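Local coordinates for tropomodulin (Caenorhabditis elegans, PDB 1PGV), which probably caps the pointed end of actin filaments, blocking elongation and depolymerisation, this chain being its C-terminal domain, at residues R117-R120 against S121-V124; F131-D134 against N135-Q138; F166-M169 against E170-H173. All coordinates share one frame; numbering follows the deposited sequence.

Contact 1. Residues R117-R120 against S121-V124; sequences RLLR and STLV
Thr-122 turns back on Leu-119 in a local contact at the C-terminal end of helix 112-121, where the chain leaves the helix for the loop that leads to strand 130-132. It illustrates how a helix can end by shortening its hydrogen-bond spacing. Ser-121 N still reaches four residues back, to Arg-117 O at 2.9 Å. Thr-122 N keeps only a weak bond of that span, to Leu-118 O, and donates better to Leu-119 O at 3.2 Å; Leu-123 N then bonds three residues back to Arg-120 O, also at 3.2 Å. A type I turn from Ser-121 to Val-124 carries the chain onward.

Leu-119 O is gripped twice by one residue. The hydroxyl OG1 of Thr-122 donates to it at 2.5 Å and lies in the carbonyl plane, while Thr-122 N approaches from well above that plane. The hydroxyl's share of this hold follows from chi1 of 67°, which sets OG1 between the backbone N and the carbonyl carbon; the methyl CG2 then sits 3.3 Å from Leu-118 O. A valine here lacks the hydroxyl and would probably leave Leu-119 O without its in-plane donor and Asn-156 without its weak partner. Leu-123 lays its side chain alongside the carbonyl of Arg-120, with CB 3.4 Å from Arg-120 O and CD1 a little farther off. The charged end of Arg-120 goes elsewhere, to a salt bridge with Asp-148.

Helix 90-96 borders Ser-121 through Ile-94 and Glu-95. Toward helix 143-155, Leu-119 packs on Met-149 and Ile-153, and both Leu-118 and Leu-119 rest against Phe-131 of strand 130-132, so that the end of the helix lies between two helices and the sheet.

Contact 2. Residues F131-D134 against N135-Q138; sequences FKAD and NQRQ
Gln-136 reaches back to Ala-133, and its course from CB outward is a worked case of a side-chain amide bracing a loop. CB carries CG beside the backbone N, and a bend about the CB-CG bond, chi2 -56°, folds the chain back along the main chain instead of letting it extend. CG then passes 3.4 Å from Ala-133 O, and CD lies 3.6 Å from the same oxygen. At the tip, NE2 donates to Ala-133 O over 2.9 Å with a nearly straight N-H line of 170°. The acceptor lies almost exactly in the plane of the glutamine amide, yet the donor stands above the carbonyl plane of Ala-133. NE2 also runs 4.1 Å from the methyl CB of Ala-133.

Both ends of this buried amide have further partners in the loop after strand 102-104: NE2 donates to Val-105 O as well, and OE1 accepts from Leu-110 N. The setting is that of a leucine-rich-repeat-like alpha/beta solenoid, in which a parallel strand gives way to a loop and then to a helix. Here one amide links two such strand-to-helix loops side by side, while Leu-115 of helix 112-121 touches the Gln-136 side chain.

Between Ala-133 and Gln-136 the chain turns through a more exposed pair. Asp-134 OD1 accepts from Asn-135 N at 2.7 Å, met on the anti side of the carboxylate and slightly out of its plane. Asn-135 itself has positive phi and psi, the left-handed helical region, which changes the direction of the chain just before Gln-136.

Contact 3. Residues F166-M169 against E170-H173; sequences FASM and EARH
Ser-168 sits in an extended backbone conformation at the N-cap and Met-169, the next residue, is already helical, so the chain passes from loop to helix 169-190 in one step. The regular bonds begin at once: Arg-172 N donates to Ser-168 O at 2.9 Å, almost straight at 172°, and His-173 N donates to Met-169 O, likewise at 2.9 Å.

The cap itself is a side-chain bond. Ser-168 OG accepts from Ala-171 N at 3.2 Å, an amide that has no earlier turn of the helix to receive its hydrogen. With OG opposite the backbone N, chi1 169° turns the hydroxyl to the Ala-171 amide, and Ser-168 CB lies 3.7 Å from Ala-171 CB. That methyl also meets the ring of Phe-166, whose CD1 is 3.7 Å away and reaches it obliquely. Phe-166 CB lies 3.6 Å from Arg-172 CG, so the aliphatic stem of the arginine lies along the incoming loop. The guanidinium continues to a water, which lies at its edge and in its plane; this water accepts from Arg-172 NH1 and donates to Ala-167 O at 2.6 Å, bridging loop and helix.

Helix 143-155 supports the approach: the two carboxylate oxygens of Glu-146 accept from Ala-167 N and Ser-168 N. Glu-170, whose carboxylate forms a salt bridge with Arg-174, stands in the first turn. The chemistry implies a helix start in which a neutral hydroxyl supplies the cap, while the negative charges of Glu-146 and Glu-170, the latter shared with Arg-174, are probably compatible with the partial positive charge expected at this helix end.

Overall arrangement
The three contacts follow one another along the chain, each closing before the next opens, and all lie in one alpha/beta domain. Contact 1 ends helix 112-121, contact 2 leaves strand 130-132 of the five-stranded parallel sheet, and contact 3 begins the C-terminal helix 169-190 beyond the last strand. Contacts 1 and 2 have centres about 16 Å apart yet touch, because Phe-131 packs under the helix. Contact 3 touches neither; its centre is about 19 Å from that of contact 1 and about 16 Å from that of contact 2, with helix 143-155 as a shared neighbour of contacts 1 and 3. Helix-to-loop, strand-to-loop and loop-to-helix junctions thus have local bonds of their own in the C-terminal domain of this probable pointed-end capping protein.

Contact 1. Residues R117-R120 against S121-V124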
ATOM      1  N   ARG A 117       6.500  -2.930   7.825  1.00 16.31           N
ATOM      2  CA  ARG A 117       6.165  -4.293   7.437  1.00 17.48           C
ATOM      3  C   ARG A 117       5.378  -4.295   6.123  1.00 17.19           C
ATOM      4  O   ARG A 117       5.602  -5.144   5.264  1.00 17.18           O
ATOM      5  CB  ARG A 117       5.350  -4.977   8.534  1.00 20.03           C
ATOM      6  CG  ARG A 117       6.129  -5.194   9.827  1.00 24.79           C
ATOM      7  CD  ARG A 117       5.235  -5.809  10.897  1.00 30.85           C
ATOM      8  NE  ARG A 117       4.761  -7.132  10.503  1.00 36.25           N
ATOM      9  CZ  ARG A 117       3.709  -7.742  11.040  1.00 39.27           C
ATOM     10  NH1 ARG A 117       3.011  -7.146  12.000  1.00 40.34           N
ATOM     11  NH2 ARG A 117       3.355  -8.949  10.617  1.00 40.97           N
ATOM     12  N   LEU A 118       4.467  -3.339   5.967  1.00 16.92           N
ATOM     13  CA  LEU A 118       3.675  -3.266   4.737  1.00 15.76           C
ATOM     14  C   LEU A 118       4.583  -3.026   3.525  1.00 14.98           C
ATOM     15  O   LEU A 118       4.436  -3.683   2.489  1.00 14.92           O
ATOM     16  CB  LEU A 118       2.627  -2.152   4.833  1.00 17.30           C
ATOM     17  CG  LEU A 118       1.551  -2.308   5.918  1.00 17.86           C
ATOM     18  CD1 LEU A 118       0.622  -1.107   5.871  1.00 19.32           C
ATOM     19  CD2 LEU A 118       0.779  -3.604   5.722  1.00 16.54           C
ATOM     20  N   LEU A 119       5.521  -2.092   3.648  1.00 14.73           N
ATOM     21  CA  LEU A 119       6.443  -1.811   2.547  1.00 14.96           C
ATOM     22  C   LEU A 119       7.362  -2.992   2.258  1.00 14.80           C
ATOM     23  O   LEU A 119       7.662  -3.289   1.106  1.00 16.85           O
ATOM     24  CB  LEU A 119       7.291  -0.569   2.844  1.00 15.55           C
ATOM     25  CG  LEU A 119       6.817   0.757   2.250  1.00 18.43           C
ATOM     26  CD1 LEU A 119       7.698   1.882   2.762  1.00 18.97           C
ATOM     27  CD2 LEU A 119       6.879   0.689   0.719  1.00 16.02           C
ATOM     28  N   ARG A 120       7.820  -3.684   3.296  1.00 15.56           N
ATOM     29  CA  ARG A 120       8.693  -4.818   3.053  1.00 15.52           C
ATOM     30  C   ARG A 120       7.910  -5.936   2.355  1.00 16.20           C
ATOM     31  O   ARG A 120       8.460  -6.680   1.540  1.00 16.59           O
ATOM     32  CB  ARG A 120       9.300  -5.313   4.376  1.00 17.50           C
ATOM     33  CG  ARG A 120      10.413  -6.339   4.206  1.00 19.57           C
ATOM     34  CD  ARG A 120      11.384  -6.275   5.386  1.00 19.13           C
ATOM     35  NE  ARG A 120      12.271  -5.115   5.321  1.00 16.97           N
ATOM     36  CZ  ARG A 120      13.461  -5.117   4.721  1.00 16.19           C
ATOM     37  NH1 ARG A 120      13.906  -6.220   4.137  1.00 17.43           N
ATOM     38  NH2 ARG A 120      14.214  -4.026   4.720  1.00 19.01           N
ATOM     39  N   SER A 121       6.619  -6.040   2.648  1.00 14.72           N
ATOM     40  CA  SER A 121       5.796  -7.075   2.030  1.00 15.31           C
ATOM     41  C   SER A 121       5.583  -6.845   0.534  1.00 15.70           C
ATOM     42  O   SER A 121       5.240  -7.773  -0.189  1.00 16.38           O
ATOM     43  CB  SER A 121       4.440  -7.178   2.733  1.00 17.68           C
ATOM     44  OG  SER A 121       3.684  -5.990   2.587  0.50 21.25           O
ATOM     45  N   THR A 122       5.796  -5.615   0.082  1.00 13.56           N
ATOM     46  CA  THR A 122       5.617  -5.289  -1.340  1.00 15.09           C
ATOM     47  C   THR A 122       6.631  -6.029  -2.214  1.00 14.79           C
ATOM     48  O   THR A 122       6.475  -6.113  -3.438  1.00 13.83           O
ATOM     49  CB  THR A 122       5.778  -3.775  -1.599  1.00 16.58           C
ATOM     50  OG1 THR A 122       7.134  -3.381  -1.348  1.00 15.02           O
ATOM     51  CG2 THR A 122       4.841  -2.974  -0.698  1.00 15.86           C
ATOM     52  N   LEU A 123       7.663  -6.584  -1.584  1.00 14.00           N
ATOM     53  CA  LEU A 123       8.703  -7.286  -2.323  1.00 14.48           C
ATOM     54  C   LEU A 123       8.317  -8.666  -2.830  1.00 17.19           C
ATOM     55  O   LEU A 123       8.949  -9.190  -3.749  1.00 16.29           O
ATOM     56  CB  LEU A 123       9.969  -7.402  -1.463  1.00 14.95           C
ATOM     57  CG  LEU A 123      10.642  -6.079  -1.096  1.00 13.01           C
ATOM     58  CD1 LEU A 123      11.798  -6.340  -0.117  1.00 14.87           C
ATOM     59  CD2 LEU A 123      11.164  -5.398  -2.357  1.00 15.54           C
ATOM     60  N   VAL A 124       7.280  -9.257  -2.252  1.00 16.38           N
ATOM     61  CA  VAL A 124       6.868 -10.590  -2.663  1.00 17.17           C
ATOM     62  C   VAL A 124       6.414 -10.662  -4.124  1.00 19.17           C
ATOM     63  O   VAL A 124       6.927 -11.474  -4.898  1.00 19.09           O
ATOM     64  CB  VAL A 124       5.751 -11.119  -1.748  1.00 18.11           C
ATOM     65  CG1 VAL A 124       5.329 -12.513  -2.186  1.00 19.51           C
ATOM     66  CG2 VAL A 124       6.246 -11.140  -0.301  1.00 19.79           C
TER

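Contact 2. Residues F131-D134 against N135-Q138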
ATOM      1  N   PHE A 131       2.439   3.565  -3.221  1.00 15.59           N
ATOM      2  CA  PHE A 131       2.128   3.237  -1.829  1.00 16.41           C
ATOM      3  C   PHE A 131       2.114   4.554  -1.058  1.00 17.10           C
ATOM      4  O   PHE A 131       3.153   5.174  -0.877  1.00 19.20           O
ATOM      5  CB  PHE A 131       3.206   2.289  -1.272  1.00 17.63           C
ATOM      6  CG  PHE A 131       2.994   1.896   0.165  1.00 21.24           C
ATOM      7  CD1 PHE A 131       3.406   2.730   1.196  1.00 19.69           C
ATOM      8  CD2 PHE A 131       2.367   0.693   0.484  1.00 24.22           C
ATOM      9  CE1 PHE A 131       3.197   2.372   2.533  1.00 21.39           C
ATOM     10  CE2 PHE A 131       2.153   0.327   1.815  1.00 25.60           C
ATOM     11  CZ  PHE A 131       2.570   1.173   2.841  1.00 25.51           C
ATOM     12  N   LYS A 132       0.938   4.994  -0.626  1.00 17.57           N
ATOM     13  CA  LYS A 132       0.839   6.254   0.097  1.00 20.37           C
ATOM     14  C   LYS A 132       0.409   5.980   1.528  1.00 19.22           C
ATOM     15  O   LYS A 132      -0.554   5.257   1.762  1.00 19.59           O
ATOM     16  CB  LYS A 132      -0.176   7.183  -0.579  1.00 22.79           C
ATOM     17  CG  LYS A 132       0.076   8.674  -0.308  0.50 25.11           C
ATOM     18  CD  LYS A 132       0.189   9.003   1.175  0.50 25.84           C
ATOM     19  CE  LYS A 132       0.502  10.470   1.400  0.50 25.99           C
ATOM     20  NZ  LYS A 132       1.768  10.904   0.739  0.50 26.97           N
ATOM     21  N   ALA A 133       1.119   6.574   2.479  1.00 19.36           N
ATOM     22  CA  ALA A 133       0.806   6.359   3.885  1.00 19.19           C
ATOM     23  C   ALA A 133       1.237   7.520   4.769  1.00 20.17           C
ATOM     24  O   ALA A 133       1.442   7.341   5.973  1.00 20.40           O
ATOM     25  CB  ALA A 133       1.475   5.080   4.357  1.00 18.04           C
ATOM     26  N   ASP A 134       1.358   8.710   4.191  1.00 20.90           N
ATOM     27  CA  ASP A 134       1.794   9.861   4.971  1.00 24.34           C
ATOM     28  C   ASP A 134       0.698  10.411   5.875  1.00 24.16           C
ATOM     29  O   ASP A 134      -0.469  10.042   5.761  1.00 23.65           O
ATOM     30  CB  ASP A 134       2.286  10.980   4.053  1.00 26.32           C
ATOM     31  CG  ASP A 134       3.477  11.734   4.631  1.00 30.13           C
ATOM     32  OD1 ASP A 134       3.582  11.851   5.875  1.00 30.27           O
ATOM     33  OD2 ASP A 134       4.306  12.221   3.833  1.00 30.71           O
ATOM     34  N   ASN A 135       1.105  11.292   6.782  1.00 25.13           N
ATOM     35  CA  ASN A 135       0.196  11.946   7.712  1.00 26.67           C
ATOM     36  C   ASN A 135      -0.526  11.046   8.701  1.00 25.13           C
ATOM     37  O   ASN A 135      -1.707  11.261   8.984  1.00 23.67           O
ATOM     38  CB  ASN A 135      -0.834  12.773   6.941  1.00 28.32           C
ATOM     39  CG  ASN A 135      -0.196  13.896   6.152  1.00 31.70           C
ATOM     40  OD1 ASN A 135       0.540  14.720   6.703  1.00 35.17           O
ATOM     41  ND2 ASN A 135      -0.473  13.939   4.854  1.00 35.90           N
ATOM     42  N   GLN A 136       0.165  10.036   9.222  1.00 23.11           N
ATOM     43  CA  GLN A 136      -0.451   9.168  10.221  1.00 23.13           C
ATOM     44  C   GLN A 136      -0.430  10.008  11.494  1.00 24.21           C
ATOM     45  O   GLN A 136       0.274  11.021  11.551  1.00 23.83           O
ATOM     46  CB  GLN A 136       0.368   7.893  10.442  1.00 22.29           C
ATOM     47  CG  GLN A 136       0.494   6.968   9.228  1.00 21.06           C
ATOM     48  CD  GLN A 136      -0.848   6.533   8.665  1.00 22.40           C
ATOM     49  OE1 GLN A 136      -1.761   6.167   9.406  1.00 19.95           O
ATOM     50  NE2 GLN A 136      -0.967   6.557   7.342  1.00 21.57           N
ATOM     51  N   ARG A 137      -1.196   9.607  12.505  1.00 24.11           N
ATOM     52  CA  ARG A 137      -1.217  10.353  13.759  1.00 25.68           C
ATOM     53  C   ARG A 137       0.202  10.384  14.318  1.00 26.61           C
ATOM     54  O   ARG A 137       0.677  11.426  14.764  1.00 26.82           O
ATOM     55  CB  ARG A 137      -2.183   9.700  14.757  1.00 26.91           C
ATOM     56  CG  ARG A 137      -2.199  10.358  16.136  1.00 31.69           C
ATOM     57  CD  ARG A 137      -2.415  11.867  16.055  1.00 35.04           C
ATOM     58  NE  ARG A 137      -3.750  12.229  15.582  1.00 39.09           N
ATOM     59  CZ  ARG A 137      -4.875  12.015  16.260  1.00 39.81           C
ATOM     60  NH1 ARG A 137      -4.838  11.436  17.454  1.00 41.40           N
ATOM     61  NH2 ARG A 137      -6.041  12.384  15.745  1.00 40.19           N
ATOM     62  N   GLN A 138       0.873   9.235  14.281  1.00 27.74           N
ATOM     63  CA  GLN A 138       2.261   9.122  14.735  1.00 31.20           C
ATOM     64  C   GLN A 138       3.119   9.377  13.506  1.00 31.67           C
ATOM     65  O   GLN A 138       3.374   8.455  12.733  1.00 33.32           O
ATOM     66  CB  GLN A 138       2.573   7.710  15.231  1.00 34.14           C
ATOM     67  CG  GLN A 138       1.867   7.267  16.484  1.00 39.23           C
ATOM     68  CD  GLN A 138       2.324   5.885  16.917  1.00 41.92           C
ATOM     69  OE1 GLN A 138       3.520   5.639  17.092  1.00 43.80           O
ATOM     70  NE2 GLN A 138       1.373   4.973  17.088  1.00 45.32           N
TER

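Contact 3. Residues F166-M169 against E170-H173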
ATOM      1  N   PHE A 166      10.587  11.032   5.072  1.00 19.52           N
ATOM      2  CA  PHE A 166      11.795  10.572   5.754  1.00 19.02           C
ATOM      3  C   PHE A 166      12.570  11.750   6.328  1.00 19.58           C
ATOM      4  O   PHE A 166      12.650  12.813   5.712  1.00 21.31           O
ATOM      5  CB  PHE A 166      12.703   9.817   4.778  1.00 18.16           C
ATOM      6  CG  PHE A 166      12.116   8.538   4.258  1.00 19.27           C
ATOM      7  CD1 PHE A 166      12.266   7.348   4.965  1.00 18.87           C
ATOM      8  CD2 PHE A 166      11.404   8.520   3.059  1.00 19.61           C
ATOM      9  CE1 PHE A 166      11.720   6.158   4.489  1.00 19.87           C
ATOM     10  CE2 PHE A 166      10.854   7.334   2.575  1.00 18.69           C
ATOM     11  CZ  PHE A 166      11.010   6.151   3.286  1.00 17.14           C
ATOM     12  N   ALA A 167      13.141  11.560   7.515  1.00 18.97           N
ATOM     13  CA  ALA A 167      13.931  12.609   8.146  1.00 16.54           C
ATOM     14  C   ALA A 167      15.400  12.354   7.818  1.00 18.53           C
ATOM     15  O   ALA A 167      16.215  13.274   7.781  1.00 17.13           O
ATOM     16  CB  ALA A 167      13.710  12.595   9.670  1.00 17.02           C
ATOM     17  N   SER A 168      15.725  11.090   7.567  1.00 17.70           N
ATOM     18  CA  SER A 168      17.085  10.687   7.243  1.00 17.55           C
ATOM     19  C   SER A 168      17.507  11.105   5.838  1.00 17.99           C
ATOM     20  O   SER A 168      16.830  10.774   4.866  1.00 18.30           O
ATOM     21  CB  SER A 168      17.221   9.168   7.363  1.00 15.83           C
ATOM     22  OG  SER A 168      18.448   8.725   6.809  1.00 19.55           O
ATOM     23  N   MET A 169      18.630  11.819   5.747  1.00 18.77           N
ATOM     24  CA  MET A 169      19.186  12.257   4.461  1.00 21.38           C
ATOM     25  C   MET A 169      19.469  11.056   3.568  1.00 20.42           C
ATOM     26  O   MET A 169      19.124  11.046   2.376  1.00 19.12           O
ATOM     27  CB  MET A 169      20.504  13.002   4.682  1.00 25.23           C
ATOM     28  CG  MET A 169      20.350  14.364   5.289  1.00 32.24           C
ATOM     29  SD  MET A 169      19.341  15.366   4.213  1.00 39.86           S
ATOM     30  CE  MET A 169      20.502  15.658   2.862  1.00 37.63           C
ATOM     31  N   GLU A 170      20.116  10.050   4.150  1.00 20.72           N
ATOM     32  CA  GLU A 170      20.460   8.838   3.426  1.00 20.76           C
ATOM     33  C   GLU A 170      19.221   8.119   2.905  1.00 19.43           C
ATOM     34  O   GLU A 170      19.214   7.626   1.774  1.00 20.42           O
ATOM     35  CB  GLU A 170      21.254   7.882   4.317  1.00 23.93           C
ATOM     36  CG  GLU A 170      21.865   6.710   3.562  1.00 25.14           C
ATOM     37  CD  GLU A 170      22.518   5.696   4.481  1.00 28.65           C
ATOM     38  OE1 GLU A 170      23.001   6.103   5.560  1.00 28.77           O
ATOM     39  OE2 GLU A 170      22.559   4.499   4.121  1.00 28.07           O
ATOM     40  N   ALA A 171      18.179   8.038   3.728  1.00 15.85           N
ATOM     41  CA  ALA A 171      16.956   7.370   3.299  1.00 15.62           C
ATOM     42  C   ALA A 171      16.338   8.164   2.148  1.00 17.16           C
ATOM     43  O   ALA A 171      16.008   7.598   1.104  1.00 15.57           O
ATOM     44  CB  ALA A 171      15.962   7.265   4.460  1.00 15.20           C
ATOM     45  N   ARG A 172      16.195   9.473   2.341  1.00 17.21           N
ATOM     46  CA  ARG A 172      15.611  10.332   1.311  1.00 21.40           C
ATOM     47  C   ARG A 172      16.332  10.152  -0.027  1.00 21.31           C
ATOM     48  O   ARG A 172      15.696   9.962  -1.069  1.00 20.59           O
ATOM     49  CB  ARG A 172      15.677  11.797   1.751  1.00 23.89           C
ATOM     50  CG  ARG A 172      14.900  12.084   3.029  1.00 31.12           C
ATOM     51  CD  ARG A 172      14.963  13.554   3.421  1.00 37.65           C
ATOM     52  NE  ARG A 172      14.380  14.411   2.395  1.00 41.68           N
ATOM     53  CZ  ARG A 172      14.165  15.711   2.544  1.00 44.31           C
ATOM     54  NH1 ARG A 172      14.484  16.313   3.685  1.00 46.15           N
ATOM     55  NH2 ARG A 172      13.636  16.412   1.550  1.00 45.84           N
ATOM     56  N   HIS A 173      17.663  10.200   0.014  1.00 22.77           N
ATOM     57  CA  HIS A 173      18.487  10.042  -1.181  1.00 25.18           C
ATOM     58  C   HIS A 173      18.353   8.662  -1.824  1.00 23.87           C
ATOM     59  O   HIS A 173      18.123   8.553  -3.033  1.00 23.59           O
ATOM     60  CB  HIS A 173      19.959  10.300  -0.842  1.00 29.46           C
ATOM     61  CG  HIS A 173      20.902  10.003  -1.966  1.00 35.15           C
ATOM     62  ND1 HIS A 173      20.931  10.740  -3.132  1.00 38.27           N
ATOM     63  CD2 HIS A 173      21.848   9.044  -2.105  1.00 37.44           C
ATOM     64  CE1 HIS A 173      21.854  10.248  -3.939  1.00 38.36           C
ATOM     65  NE2 HIS A 173      22.425   9.218  -3.340  1.00 39.15           N
TER
HETATM   66  O   HOH W   1      16.026  15.469   6.385  1.00 22.18           O